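Local coordinates for protein 4-amino-4-deoxychorismate lyase (Legionella pneumophila, PDB 3LUL) that belongs to the class IV aminotransferase family, enzymes with a two-domain fold, and carries a covalently attached pyridoxal phosphate, at residues Met2-Val6 against Pro60-Ser64; Glu31-Val35 against Ser238-Ile242; Gly85-Ser91 against Gln107-Phe113; Cys177-Ile183 against Asp231-Asn237. All coordinates share one frame; numbering follows the deposited sequence. Where two conformers were deposited one is given.

Contact 1 of 4, residues Met2-Val6 against Pro60-Ser64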
loop_
_atom_site.group_PDB
_atom_site.type_symbol
_atom_site.label_atom_id
_atom_site.label_comp_id
_atom_site.label_asym_id
_atom_site.label_seq_id
_atom_site.Cartn_x
_atom_site.Cartn_y
_atom_site.Cartn_z
HETATM N N MSE B 2 15.296 9.061 22.868
HETATM C CA MSE B 2 14.879 9.997 21.778
HETATM C C MSE B 2 14.162 9.231 20.637
HETATM O O MSE B 2 14.655 8.197 20.177
HETATM C CB MSE B 2 16.108 10.752 21.275
HETATM C CG MSE B 2 15.810 12.136 20.715
HETATM SE SE MSE B 2 15.518 12.016 18.805
HETATM C CE MSE B 2 17.350 11.509 18.268
ATOM N N PRO B 3 12.995 9.727 20.184
ATOM C CA PRO B 3 12.111 8.792 19.486
ATOM C C PRO B 3 12.224 8.733 17.951
ATOM O O PRO B 3 11.350 8.135 17.322
ATOM C CB PRO B 3 10.715 9.268 19.913
ATOM C CG PRO B 3 10.846 10.700 20.106
ATOM C CD PRO B 3 12.326 11.023 20.391
ATOM N N THR B 4 13.252 9.358 17.371
ATOM C CA THR B 4 13.583 9.214 15.938
ATOM C C THR B 4 15.077 8.981 15.799
ATOM O O THR B 4 15.865 9.764 16.320
ATOM C CB THR B 4 13.150 10.440 15.146
ATOM O OG1 THR B 4 11.753 10.630 15.363
ATOM C CG2 THR B 4 13.428 10.269 13.641
ATOM N N ARG B 5 15.452 7.890 15.137
ATOM C CA ARG B 5 16.851 7.498 14.972
ATOM C C ARG B 5 17.241 7.515 13.496
ATOM O O ARG B 5 16.555 6.907 12.692
ATOM C CB ARG B 5 17.028 6.077 15.544
ATOM C CG ARG B 5 18.397 5.436 15.329
ATOM C CD ARG B 5 18.599 4.236 16.255
ATOM N NE ARG B 5 19.884 3.572 16.006
ATOM C CZ ARG B 5 20.074 2.485 15.252
ATOM N NH1 ARG B 5 19.064 1.875 14.637
ATOM N NH2 ARG B 5 21.301 1.991 15.116
ATOM N N VAL B 6 18.320 8.202 13.126
ATOM C CA VAL B 6 18.860 8.016 11.768
ATOM C C VAL B 6 19.752 6.774 11.771
ATOM O O VAL B 6 20.685 6.694 12.560
ATOM C CB VAL B 6 19.640 9.218 11.242
ATOM C CG1 VAL B 6 20.251 8.893 9.878
ATOM C CG2 VAL B 6 18.720 10.418 11.127
ATOM N N PRO B 60 6.545 9.225 15.333
ATOM C CA PRO B 60 7.427 10.318 15.734
ATOM C C PRO B 60 8.325 10.821 14.572
ATOM O O PRO B 60 8.830 10.020 13.743
ATOM C CB PRO B 60 8.255 9.730 16.898
ATOM C CG PRO B 60 7.610 8.410 17.255
ATOM C CD PRO B 60 6.743 7.989 16.110
ATOM N N PHE B 61 8.525 12.137 14.529
ATOM C CA PHE B 61 9.468 12.750 13.639
ATOM C C PHE B 61 10.197 13.856 14.397
ATOM O O PHE B 61 9.956 15.036 14.165
ATOM C CB PHE B 61 8.742 13.293 12.396
ATOM C CG PHE B 61 9.668 13.714 11.268
ATOM C CD1 PHE B 61 10.523 12.816 10.672
ATOM C CD2 PHE B 61 9.638 15.017 10.776
ATOM C CE1 PHE B 61 11.364 13.201 9.610
ATOM C CE2 PHE B 61 10.485 15.427 9.737
ATOM C CZ PHE B 61 11.326 14.516 9.130
ATOM N N GLU B 62 11.059 13.444 15.328
ATOM C CA GLU B 62 11.748 14.363 16.230
ATOM C C GLU B 62 13.145 14.560 15.664
ATOM O O GLU B 62 14.141 14.102 16.242
ATOM C CB GLU B 62 11.838 13.778 17.652
ATOM C CG GLU B 62 10.507 13.695 18.377
ATOM C CD GLU B 62 9.936 15.035 18.733
ATOM O OE1 GLU B 62 10.706 16.021 18.819
ATOM O OE2 GLU B 62 8.707 15.086 18.949
ATOM N N ILE B 63 13.196 15.202 14.500
ATOM C CA ILE B 63 14.449 15.630 13.890
ATOM C C ILE B 63 14.223 17.074 13.471
ATOM O O ILE B 63 13.264 17.370 12.768
ATOM C CB ILE B 63 14.870 14.725 12.723
ATOM C CG1 ILE B 63 16.185 15.233 12.101
ATOM C CG2 ILE B 63 13.789 14.600 11.659
ATOM C CD1 ILE B 63 16.805 14.208 11.088
ATOM N N SER B 64 15.101 17.965 13.909
ATOM C CA SER B 64 14.927 19.383 13.609
ATOM C C SER B 64 15.222 19.612 12.131
ATOM O O SER B 64 15.882 18.781 11.476
ATOM C CB SER B 64 15.847 20.228 14.494
ATOM O OG SER B 64 17.197 20.013 14.117
#

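Contact 2 of 4, residues Glu31-Val35 against Ser238-Ile242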
loop_
_atom_site.group_PDB
_atom_site.type_symbol
_atom_site.label_atom_id
_atom_site.label_comp_id
_atom_site.label_asym_id
_atom_site.label_seq_id
_atom_site.Cartn_x
_atom_site.Cartn_y
_atom_site.Cartn_z
ATOM N N GLU B 31 10.350 10.792 1.077
ATOM C CA GLU B 31 10.497 12.030 0.327
ATOM C C GLU B 31 11.618 11.800 -0.682
ATOM O O GLU B 31 12.648 11.199 -0.332
ATOM C CB GLU B 31 10.908 13.184 1.235
ATOM C CG GLU B 31 9.791 13.692 2.096
ATOM C CD GLU B 31 8.703 14.399 1.309
ATOM O OE1 GLU B 31 8.941 14.866 0.177
ATOM O OE2 GLU B 31 7.578 14.502 1.833
ATOM N N THR B 32 11.409 12.271 -1.901
ATOM C CA THR B 32 12.420 12.176 -2.937
ATOM C C THR B 32 12.825 13.614 -3.309
ATOM O O THR B 32 12.015 14.421 -3.726
ATOM C CB THR B 32 11.942 11.282 -4.124
ATOM O OG1 THR B 32 12.929 11.271 -5.154
ATOM C CG2 THR B 32 10.607 11.744 -4.682
ATOM N N ILE B 33 14.094 13.915 -3.087
ATOM C CA ILE B 33 14.614 15.276 -3.086
ATOM C C ILE B 33 15.625 15.419 -4.229
ATOM O O ILE B 33 16.559 14.651 -4.339
ATOM C CB ILE B 33 15.294 15.589 -1.765
ATOM C CG1 ILE B 33 14.356 15.417 -0.575
ATOM C CG2 ILE B 33 15.858 17.026 -1.729
ATOM C CD1 ILE B 33 15.099 15.080 0.730
ATOM N N ARG B 34 15.408 16.414 -5.063
ATOM C CA ARG B 34 16.353 16.727 -6.101
ATOM C C ARG B 34 17.589 17.387 -5.502
ATOM O O ARG B 34 17.483 18.246 -4.622
ATOM C CB ARG B 34 15.713 17.629 -7.123
ATOM C CG ARG B 34 16.624 17.913 -8.330
ATOM C CD ARG B 34 15.792 18.449 -9.480
ATOM N NE ARG B 34 16.610 18.889 -10.613
ATOM C CZ ARG B 34 16.138 19.278 -11.806
ATOM N NH1 ARG B 34 14.826 19.283 -12.085
ATOM N NH2 ARG B 34 17.001 19.659 -12.745
ATOM N N VAL B 35 18.768 16.997 -5.986
ATOM C CA VAL B 35 20.004 17.638 -5.584
ATOM C C VAL B 35 20.577 18.325 -6.830
ATOM O O VAL B 35 20.750 17.666 -7.874
ATOM C CB VAL B 35 20.999 16.659 -4.985
ATOM C CG1 VAL B 35 22.334 17.363 -4.726
ATOM C CG2 VAL B 35 20.450 16.095 -3.701
ATOM N N SER B 238 9.411 16.413 -8.237
ATOM C CA SER B 238 10.655 17.051 -7.770
ATOM C C SER B 238 11.828 16.588 -8.580
ATOM O O SER B 238 12.710 17.369 -8.848
ATOM C CB SER B 238 10.941 16.713 -6.293
ATOM O OG SER B 238 10.073 17.392 -5.450
ATOM N N LEU B 239 11.847 15.313 -8.968
ATOM C CA LEU B 239 13.001 14.786 -9.699
ATOM C C LEU B 239 13.045 15.186 -11.155
ATOM O O LEU B 239 14.127 15.464 -11.686
ATOM C CB LEU B 239 13.136 13.267 -9.590
ATOM C CG LEU B 239 13.369 12.717 -8.202
ATOM C CD1 LEU B 239 13.380 11.165 -8.263
ATOM C CD2 LEU B 239 14.632 13.264 -7.602
ATOM N N GLN B 240 11.895 15.215 -11.808
ATOM C CA GLN B 240 11.863 15.480 -13.242
ATOM C C GLN B 240 11.454 16.908 -13.597
ATOM O O GLN B 240 11.671 17.313 -14.713
ATOM C CB GLN B 240 10.963 14.439 -13.959
ATOM C CG GLN B 240 11.556 12.997 -13.994
ATOM C CD GLN B 240 12.774 12.838 -14.924
ATOM O OE1 GLN B 240 12.893 13.536 -15.966
ATOM N NE2 GLN B 240 13.681 11.910 -14.565
ATOM N N GLY B 241 10.914 17.673 -12.643
ATOM C CA GLY B 241 10.354 18.977 -12.908
ATOM C C GLY B 241 9.139 18.792 -13.792
ATOM O O GLY B 241 8.291 17.927 -13.535
ATOM N N ILE B 242 9.060 19.583 -14.843
ATOM C CA ILE B 242 7.946 19.521 -15.756
ATOM C C ILE B 242 8.276 18.513 -16.859
ATOM O O ILE B 242 9.368 18.579 -17.478
ATOM C CB ILE B 242 7.644 20.926 -16.357
ATOM C CG1 ILE B 242 7.005 21.812 -15.297
ATOM C CG2 ILE B 242 6.752 20.807 -17.599
ATOM C CD1 ILE B 242 6.781 23.257 -15.711
HETATM O O HOH W 1 12.749 19.992 -10.282
#

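Contact 3 of 4, residues Gly85-Ser91 against Gln107-Phe113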
loop_
_atom_site.group_PDB
_atom_site.type_symbol
_atom_site.label_atom_id
_atom_site.label_comp_id
_atom_site.label_asym_id
_atom_site.label_seq_id
_atom_site.Cartn_x
_atom_site.Cartn_y
_atom_site.Cartn_z
ATOM N N GLY B 85 19.741 12.765 -6.883
ATOM C CA GLY B 85 18.664 12.730 -5.909
ATOM C C GLY B 85 19.031 12.144 -4.579
ATOM O O GLY B 85 20.029 11.410 -4.452
ATOM N N ILE B 86 18.211 12.476 -3.572
ATOM C CA ILE B 86 18.261 11.793 -2.281
ATOM C C ILE B 86 16.854 11.341 -1.900
ATOM O O ILE B 86 15.901 12.104 -2.031
ATOM C CB ILE B 86 18.769 12.689 -1.118
ATOM C CG1 ILE B 86 20.224 13.080 -1.271
ATOM C CG2 ILE B 86 18.616 11.949 0.233
ATOM C CD1 ILE B 86 20.681 14.096 -0.230
ATOM N N LYS B 87 16.732 10.083 -1.477
ATOM C CA LYS B 87 15.452 9.549 -0.969
ATOM C C LYS B 87 15.566 9.378 0.535
ATOM O O LYS B 87 16.518 8.774 1.020
ATOM C CB LYS B 87 15.108 8.233 -1.650
ATOM C CG LYS B 87 13.691 7.735 -1.359
ATOM C CD LYS B 87 13.336 6.489 -2.216
ATOM C CE LYS B 87 12.032 5.841 -1.734
ATOM N NZ LYS B 87 11.545 4.764 -2.686
ATOM N N ALA B 88 14.631 9.957 1.279
ATOM C CA ALA B 88 14.534 9.773 2.744
ATOM C C ALA B 88 13.369 8.830 2.985
ATOM O O ALA B 88 12.315 9.032 2.414
ATOM C CB ALA B 88 14.260 11.071 3.416
ATOM N N ILE B 89 13.580 7.757 3.749
ATOM C CA ILE B 89 12.520 6.832 4.125
ATOM C C ILE B 89 12.398 6.834 5.644
ATOM O O ILE B 89 13.389 6.629 6.320
ATOM C CB ILE B 89 12.782 5.380 3.641
ATOM C CG1 ILE B 89 13.031 5.334 2.128
ATOM C CG2 ILE B 89 11.586 4.489 3.976
ATOM C CD1 ILE B 89 13.417 3.910 1.628
ATOM N N LEU B 90 11.183 7.093 6.148
ATOM C CA LEU B 90 10.869 7.111 7.589
ATOM C C LEU B 90 9.962 5.917 7.861
ATOM O O LEU B 90 8.872 5.810 7.277
ATOM C CB LEU B 90 10.114 8.380 7.971
ATOM C CG LEU B 90 9.721 8.560 9.433
ATOM C CD1 LEU B 90 10.941 8.845 10.276
ATOM C CD2 LEU B 90 8.678 9.690 9.574
ATOM N N SER B 91 10.427 5.008 8.708
ATOM C CA SER B 91 9.653 3.825 9.086
ATOM C C SER B 91 9.014 4.038 10.427
ATOM O O SER B 91 9.520 4.806 11.249
ATOM C CB SER B 91 10.548 2.604 9.201
ATOM O OG SER B 91 11.413 2.698 10.310
ATOM N N GLN B 107 12.557 5.305 12.461
ATOM C CA GLN B 107 13.873 5.113 11.902
ATOM C C GLN B 107 13.881 5.861 10.584
ATOM O O GLN B 107 12.924 5.817 9.837
ATOM C CB GLN B 107 14.156 3.623 11.713
ATOM C CG GLN B 107 13.751 2.739 12.913
ATOM C CD GLN B 107 14.777 2.740 14.009
ATOM O OE1 GLN B 107 15.953 2.477 13.753
ATOM N NE2 GLN B 107 14.352 3.041 15.247
ATOM N N LEU B 108 14.956 6.570 10.325
ATOM C CA LEU B 108 15.098 7.327 9.113
ATOM C C LEU B 108 16.347 6.836 8.390
ATOM O O LEU B 108 17.408 6.667 9.033
ATOM C CB LEU B 108 15.203 8.782 9.499
ATOM C CG LEU B 108 15.138 9.910 8.496
ATOM C CD1 LEU B 108 13.944 9.768 7.511
ATOM C CD2 LEU B 108 15.094 11.209 9.282
ATOM N N ILE B 109 16.224 6.561 7.087
ATOM C CA ILE B 109 17.360 6.232 6.228
ATOM C C ILE B 109 17.411 7.200 5.038
ATOM O O ILE B 109 16.384 7.514 4.433
ATOM C CB ILE B 109 17.325 4.769 5.749
ATOM C CG1 ILE B 109 17.548 3.831 6.944
ATOM C CG2 ILE B 109 18.375 4.488 4.603
ATOM C CD1 ILE B 109 17.451 2.317 6.589
ATOM N N PHE B 110 18.617 7.687 4.737
ATOM C CA PHE B 110 18.862 8.483 3.525
ATOM C C PHE B 110 19.728 7.736 2.529
ATOM O O PHE B 110 20.718 7.097 2.902
ATOM C CB PHE B 110 19.588 9.777 3.865
ATOM C CG PHE B 110 18.868 10.642 4.841
ATOM C CD1 PHE B 110 17.978 11.615 4.378
ATOM C CD2 PHE B 110 19.104 10.528 6.217
ATOM C CE1 PHE B 110 17.324 12.448 5.270
ATOM C CE2 PHE B 110 18.455 11.362 7.111
ATOM C CZ PHE B 110 17.575 12.325 6.640
ATOM N N GLN B 111 19.342 7.808 1.267
ATOM C CA GLN B 111 20.098 7.186 0.174
ATOM C C GLN B 111 20.178 8.126 -1.019
ATOM O O GLN B 111 19.183 8.737 -1.390
ATOM C CB GLN B 111 19.412 5.905 -0.277
ATOM C CG GLN B 111 19.554 4.763 0.723
ATOM C CD GLN B 111 20.990 4.228 0.838
ATOM O OE1 GLN B 111 21.646 4.347 1.889
ATOM N NE2 GLN B 111 21.475 3.623 -0.236
ATOM N N THR B 112 21.365 8.229 -1.601
ATOM C CA THR B 112 21.571 9.064 -2.775
ATOM C C THR B 112 21.481 8.191 -4.014
ATOM O O THR B 112 21.642 6.949 -3.975
ATOM C CB THR B 112 22.941 9.792 -2.788
ATOM O OG1 THR B 112 24.015 8.835 -2.874
ATOM C CG2 THR B 112 23.115 10.626 -1.570
ATOM N N PHE B 113 21.250 8.851 -5.131
ATOM C CA PHE B 113 21.274 8.189 -6.427
ATOM C C PHE B 113 21.513 9.206 -7.519
ATOM O O PHE B 113 21.296 10.412 -7.359
ATOM C CB PHE B 113 19.974 7.423 -6.680
ATOM C CG PHE B 113 18.738 8.260 -6.538
ATOM C CD1 PHE B 113 18.138 8.435 -5.289
ATOM C CD2 PHE B 113 18.159 8.874 -7.642
ATOM C CE1 PHE B 113 16.972 9.211 -5.143
ATOM C CE2 PHE B 113 16.986 9.637 -7.518
ATOM C CZ PHE B 113 16.394 9.820 -6.273
#

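Contact 4 of 4, residues Cys177-Ile183 against Asp231-Asn237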
loop_
_atom_site.group_PDB
_atom_site.type_symbol
_atom_site.label_atom_id
_atom_site.label_comp_id
_atom_site.label_asym_id
_atom_site.label_seq_id
_atom_site.Cartn_x
_atom_site.Cartn_y
_atom_site.Cartn_z
ATOM N N CYS B 177 3.506 8.962 -10.320
ATOM C CA CYS B 177 4.638 9.683 -9.732
ATOM C C CYS B 177 4.622 11.197 -9.903
ATOM O O CYS B 177 5.611 11.855 -9.588
ATOM C CB CYS B 177 5.923 9.116 -10.359
ATOM S SG CYS B 177 6.083 9.517 -12.108
ATOM N N ALA B 178 3.505 11.765 -10.345
ATOM C CA ALA B 178 3.486 13.158 -10.729
ATOM C C ALA B 178 2.079 13.736 -10.715
ATOM O O ALA B 178 1.086 13.005 -10.892
ATOM C CB ALA B 178 4.154 13.327 -12.113
ATOM N N ASN B 179 2.006 15.042 -10.440
ATOM C CA ASN B 179 0.775 15.789 -10.554
ATOM C C ASN B 179 0.560 16.167 -12.021
ATOM O O ASN B 179 1.514 16.219 -12.808
ATOM C CB ASN B 179 0.818 17.046 -9.673
ATOM C CG ASN B 179 0.786 16.712 -8.170
ATOM O OD1 ASN B 179 1.738 16.966 -7.457
ATOM N ND2 ASN B 179 -0.316 16.110 -7.711
ATOM N N LEU B 180 -0.691 16.435 -12.358
ATOM C CA LEU B 180 -1.090 16.815 -13.718
ATOM C C LEU B 180 -1.605 18.225 -13.812
ATOM O O LEU B 180 -2.381 18.686 -12.978
ATOM C CB LEU B 180 -2.188 15.884 -14.232
ATOM C CG LEU B 180 -2.609 16.105 -15.698
ATOM C CD1 LEU B 180 -2.919 14.785 -16.408
ATOM C CD2 LEU B 180 -3.821 16.980 -15.775
ATOM N N PHE B 181 -1.208 18.896 -14.896
ATOM C CA PHE B 181 -1.660 20.243 -15.259
ATOM C C PHE B 181 -2.132 20.164 -16.706
ATOM O O PHE B 181 -1.615 19.369 -17.498
ATOM C CB PHE B 181 -0.503 21.253 -15.157
ATOM C CG PHE B 181 -0.194 21.701 -13.736
ATOM C CD1 PHE B 181 0.596 20.927 -12.902
ATOM C CD2 PHE B 181 -0.620 22.923 -13.280
ATOM C CE1 PHE B 181 0.901 21.341 -11.629
ATOM C CE2 PHE B 181 -0.316 23.342 -11.991
ATOM C CZ PHE B 181 0.432 22.533 -11.167
ATOM N N LEU B 182 -3.087 21.001 -17.066
ATOM C CA LEU B 182 -3.356 21.245 -18.477
ATOM C C LEU B 182 -3.459 22.716 -18.765
ATOM O O LEU B 182 -3.604 23.551 -17.863
ATOM C CB LEU B 182 -4.590 20.479 -18.913
ATOM C CG LEU B 182 -5.879 20.764 -18.184
ATOM C CD1 LEU B 182 -6.481 21.943 -18.895
ATOM C CD2 LEU B 182 -6.893 19.582 -18.147
ATOM N N ILE B 183 -3.374 23.044 -20.041
ATOM C CA ILE B 183 -3.468 24.420 -20.511
ATOM C C ILE B 183 -4.578 24.442 -21.544
ATOM O O ILE B 183 -4.579 23.617 -22.449
ATOM C CB ILE B 183 -2.181 24.924 -21.184
ATOM C CG1 ILE B 183 -1.033 24.979 -20.161
ATOM C CG2 ILE B 183 -2.413 26.297 -21.739
ATOM C CD1 ILE B 183 0.292 25.292 -20.757
ATOM N N ASP B 231 -5.197 22.181 -24.763
ATOM C CA ASP B 231 -4.180 22.575 -25.731
ATOM C C ASP B 231 -2.868 21.840 -25.463
ATOM O O ASP B 231 -2.170 21.424 -26.409
ATOM C CB ASP B 231 -3.965 24.103 -25.741
ATOM C CG ASP B 231 -5.189 24.864 -26.240
ATOM O OD1 ASP B 231 -5.906 24.319 -27.121
ATOM O OD2 ASP B 231 -5.437 25.993 -25.763
ATOM N N ALA B 232 -2.537 21.697 -24.175
ATOM C CA ALA B 232 -1.368 20.940 -23.745
ATOM C C ALA B 232 -1.636 20.384 -22.382
ATOM O O ALA B 232 -2.499 20.893 -21.668
ATOM C CB ALA B 232 -0.127 21.802 -23.673
ATOM N N VAL B 233 -0.845 19.373 -22.052
ATOM C CA VAL B 233 -0.944 18.656 -20.810
ATOM C C VAL B 233 0.467 18.377 -20.388
ATOM O O VAL B 233 1.329 17.995 -21.215
ATOM C CB VAL B 233 -1.672 17.304 -20.943
ATOM C CG1 VAL B 233 -1.725 16.588 -19.613
ATOM C CG2 VAL B 233 -3.124 17.501 -21.513
ATOM N N PHE B 234 0.719 18.508 -19.095
ATOM C CA PHE B 234 2.095 18.220 -18.560
ATOM C C PHE B 234 2.060 17.772 -17.101
ATOM O O PHE B 234 1.065 17.933 -16.397
ATOM C CB PHE B 234 3.053 19.416 -18.768
ATOM C CG PHE B 234 2.762 20.626 -17.907
ATOM C CD1 PHE B 234 3.245 20.709 -16.605
ATOM C CD2 PHE B 234 1.987 21.676 -18.397
ATOM C CE1 PHE B 234 2.999 21.839 -15.831
ATOM C CE2 PHE B 234 1.722 22.815 -17.622
ATOM C CZ PHE B 234 2.218 22.897 -16.350
ATOM N N LEU B 235 3.149 17.165 -16.661
ATOM C CA LEU B 235 3.236 16.594 -15.309
ATOM C C LEU B 235 4.344 17.248 -14.505
ATOM O O LEU B 235 5.275 17.784 -15.081
ATOM C CB LEU B 235 3.550 15.123 -15.409
ATOM C CG LEU B 235 2.659 14.300 -16.344
ATOM C CD1 LEU B 235 3.204 12.861 -16.464
ATOM C CD2 LEU B 235 1.225 14.304 -15.856
ATOM N N THR B 236 4.260 17.159 -13.182
ATOM C CA THR B 236 5.249 17.785 -12.329
ATOM C C THR B 236 5.650 16.830 -11.205
ATOM O O THR B 236 4.807 16.146 -10.621
ATOM C CB THR B 236 4.724 19.126 -11.691
ATOM O OG1 THR B 236 3.615 18.862 -10.816
ATOM C CG2 THR B 236 4.262 20.157 -12.760
ATOM N N ASN B 237 6.942 16.807 -10.913
ATOM C CA ASN B 237 7.469 16.218 -9.693
ATOM C C ASN B 237 8.879 16.743 -9.408
ATOM O O ASN B 237 9.448 17.470 -10.226
ATOM C CB ASN B 237 7.395 14.686 -9.694
ATOM C CG ASN B 237 8.305 14.020 -10.716
ATOM O OD1 ASN B 237 9.298 14.588 -11.160
ATOM N ND2 ASN B 237 7.977 12.775 -11.070
HETATM O O HOH W 2 4.177 18.156 -7.986
#

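Contact 1 of 4, residues Met2-Val6 against Pro60-Ser64
Thr4 and Glu62 form the tight middle of this contact. The backbone N-H of Glu62 runs almost straight into the threonine hydroxyl, with Glu62 N and Thr4 OG1 2.9 Å apart and 172° at the hydrogen. OG1 stands beside its own backbone N (chi1 -56°), a torsion that turns the hydroxyl onto the incoming amide. The approach of Thr4 OG1 to Pro60 O, at 3.4 Å, is weak and not settled, because its one proton has a second acceptor within reach. Ser106 OG hydrogen-bonds to both of these oxygens. Pro3 closes one flank: its CB lies 3.9 Å from Pro60 CB, while its CG rests on Glu62 CG at 3.5 Å, proline ring and glutamate stem meeting obliquely. Nearer the helices, Val6 CG2 touches Ile63 CD1 end on at 4.2 Å, and both side chains lean on His71 of helix 65-78.

The solvent side is looser. Beyond CG the Glu62 chain bends and takes its carboxylate away from Met2-Val6. Met2, a selenomethionine, is likewise exposed; its bent chain brings SE, not the terminal methyl, to 3.6 Å from Glu62 O. Across this junction a side-chain oxygen takes the place of main-chain pairing: one threonine hydroxyl satisfies a loop amide and ties the link between helices 43-57 and 65-78 to strand 4-6, an outer strand of the smaller sheet within this chain.

Contact 2 of 4, residues Glu31-Val35 against Ser238-Ile242
Arg34 reaches across Ser238 and Leu239 with its chain extended from CG to NE, CG lying anti to the backbone N (chi1 -175°). The polar link is indirect. A water accepts from Arg34 NH1 at 2.8 Å and donates to Ser238 O at 3.0 Å, and no direct hydrogen bond joins the two segments. The same carbonyl sits at the edge of the guanidinium, near its plane, whereas Leu239 O lies obliquely to it, 3.9 Å from Arg34 NH1. Both polar groups have further partners: Asn36 OD1 takes the N-H of Arg34 NE, and Tyr115 OH bonds to Leu239 O.

Van der Waals contacts do the rest. The arginine stem packs on the carbonyl, Arg34 CD lying 3.3 Å from Ser238 O, and Ser238 CB meets Thr32 O at 3.6 Å. Leu239 starts away from strand 28-36, but its branches return to it: CD2 comes within 4.0 Å of Ile33 O. In one conformer of Thr32 its side chain crosses that of Leu239 at about a right angle; a second conformer exists, so this crossing and the approach of the hydroxyl are both doubtful.

Ser238 OG hydrogen-bonds to phosphate oxygen OP2 of the modified residue at position 141. Ser238 thus contributes to the phosphate end of the pyridoxal phosphate site, in the cleft between the two sheets, a location characteristic of class IV aminotransferases.

Contact 3 of 4, residues Gly85-Ser91 against Gln107-Phe113
Gly85-Ser91 and Gln107-Phe113 run antiparallel through seven successive pairs, hydrogen-bonded and non-hydrogen-bonded in turn, their axes 4.6 Å apart and their directions 160° from each other. Bonding is regular, as in Lys87 N to Gln111 O at 2.8 Å, and weakens at the far end, where Gln107 N to Ser91 O stretches to 3.3 Å.

Phe113 folds over Gly85. With CG between its backbone N and carbonyl carbon (chi1 54°), the phenyl reaches across the strand, and Gly85 CA lies 3.9 Å from the ring centroid, 18° off the normal. The glycine has no side chain to block the ring, so one face lies flat on the main chain, while Lys87 N meets the ring's edge. On the face with Ile86, Ala88 and Leu90 the packing is apolar: Ala88 CB touches Phe110 CE1 at 3.8 Å, Ile86 CG2 comes to the edge of the same ring, and Leu108 CD1 reaches back to Leu90 CB at 4.1 Å. Helices 43-57 and 65-78 cover this face. The face with Lys87, Ile89 and Phe113 is met by the second subunit, where Leu25, Ile19 and Arg97 of that chain pack on these three. Ser91 OG lies 3.2 Å from Gln107 CB and is hydrogen-bonded to Asp21.

The pair forms a long-looped beta hairpin, an aromatic-glycine pair at its open end, within a sheet between helices and subunit interface.

Contact 4 of 4, residues Cys177-Ile183 against Asp231-Asn237
Phe234 and Asn237 both set CG between the backbone N and the carbonyl carbon (chi1 70° and 67°), which folds each side chain back over Phe181 and Cys177 respectively. The Phe234 ring is thereby laid against Phe181 CB, 3.6 Å from its centroid, a CH-pi contact over the face. The two phenyl planes are turned only 1° from parallel but slid so far, with centroids 5.2 Å apart, that the rings barely overlap. Ile183 CD1 comes to the edge of the Phe234 ring, and Thr236 CG2 touches Phe181 CE1 at 3.7 Å. Leu206 of helix 201-212 packs on this side. On the other face Leu180 CD1 meets Val233 CG1 at 3.9 Å; just ahead of the strand, Ala178 CB packs on Leu235 CB.

At one end Asn237 ND2 donates to Cys177 O at 2.9 Å; the acceptor lies in the plane of the amide, but the donor stands well above that of the carbonyl. Asn237 OD1 takes Gln240 N. A water joins Asn179 OD1 to Thr236 OG1, while Asn179 ND2 is held by Leu198 O.

At the other end Ile183 O accepts from two successive amides, Asp231 N at 2.8 Å and Ala232 N at 3.3 Å, and Asp231 OD2 bonds to Asn185 N. This is a classic beta bulge, ending an antiparallel pair in the core of the larger mixed sheet of this class IV aminotransferase fold.

Overall arrangement
From the N terminus, contact 1 closes the first loop, bringing the link between helices 43-57 and 65-78 back to strand 4-6. Contact 2 crosses it, because Glu31-Val35 lies inside that loop while Ser238-Ile242 follows more than 170 residues later. Contacts 3 and 4 are both nested within the long loop of contact 2, one after the other. Contacts 1 and 3 share the smaller sheet, where Arg5 O meets Leu108 N, and strand 28-36 extends it beside 84-91. Contact 4 belongs to the larger sheet, on the opposite side of the chain's centre, its centre about 26 Å from that of contact 3. Contact 2 bridges the two sheets.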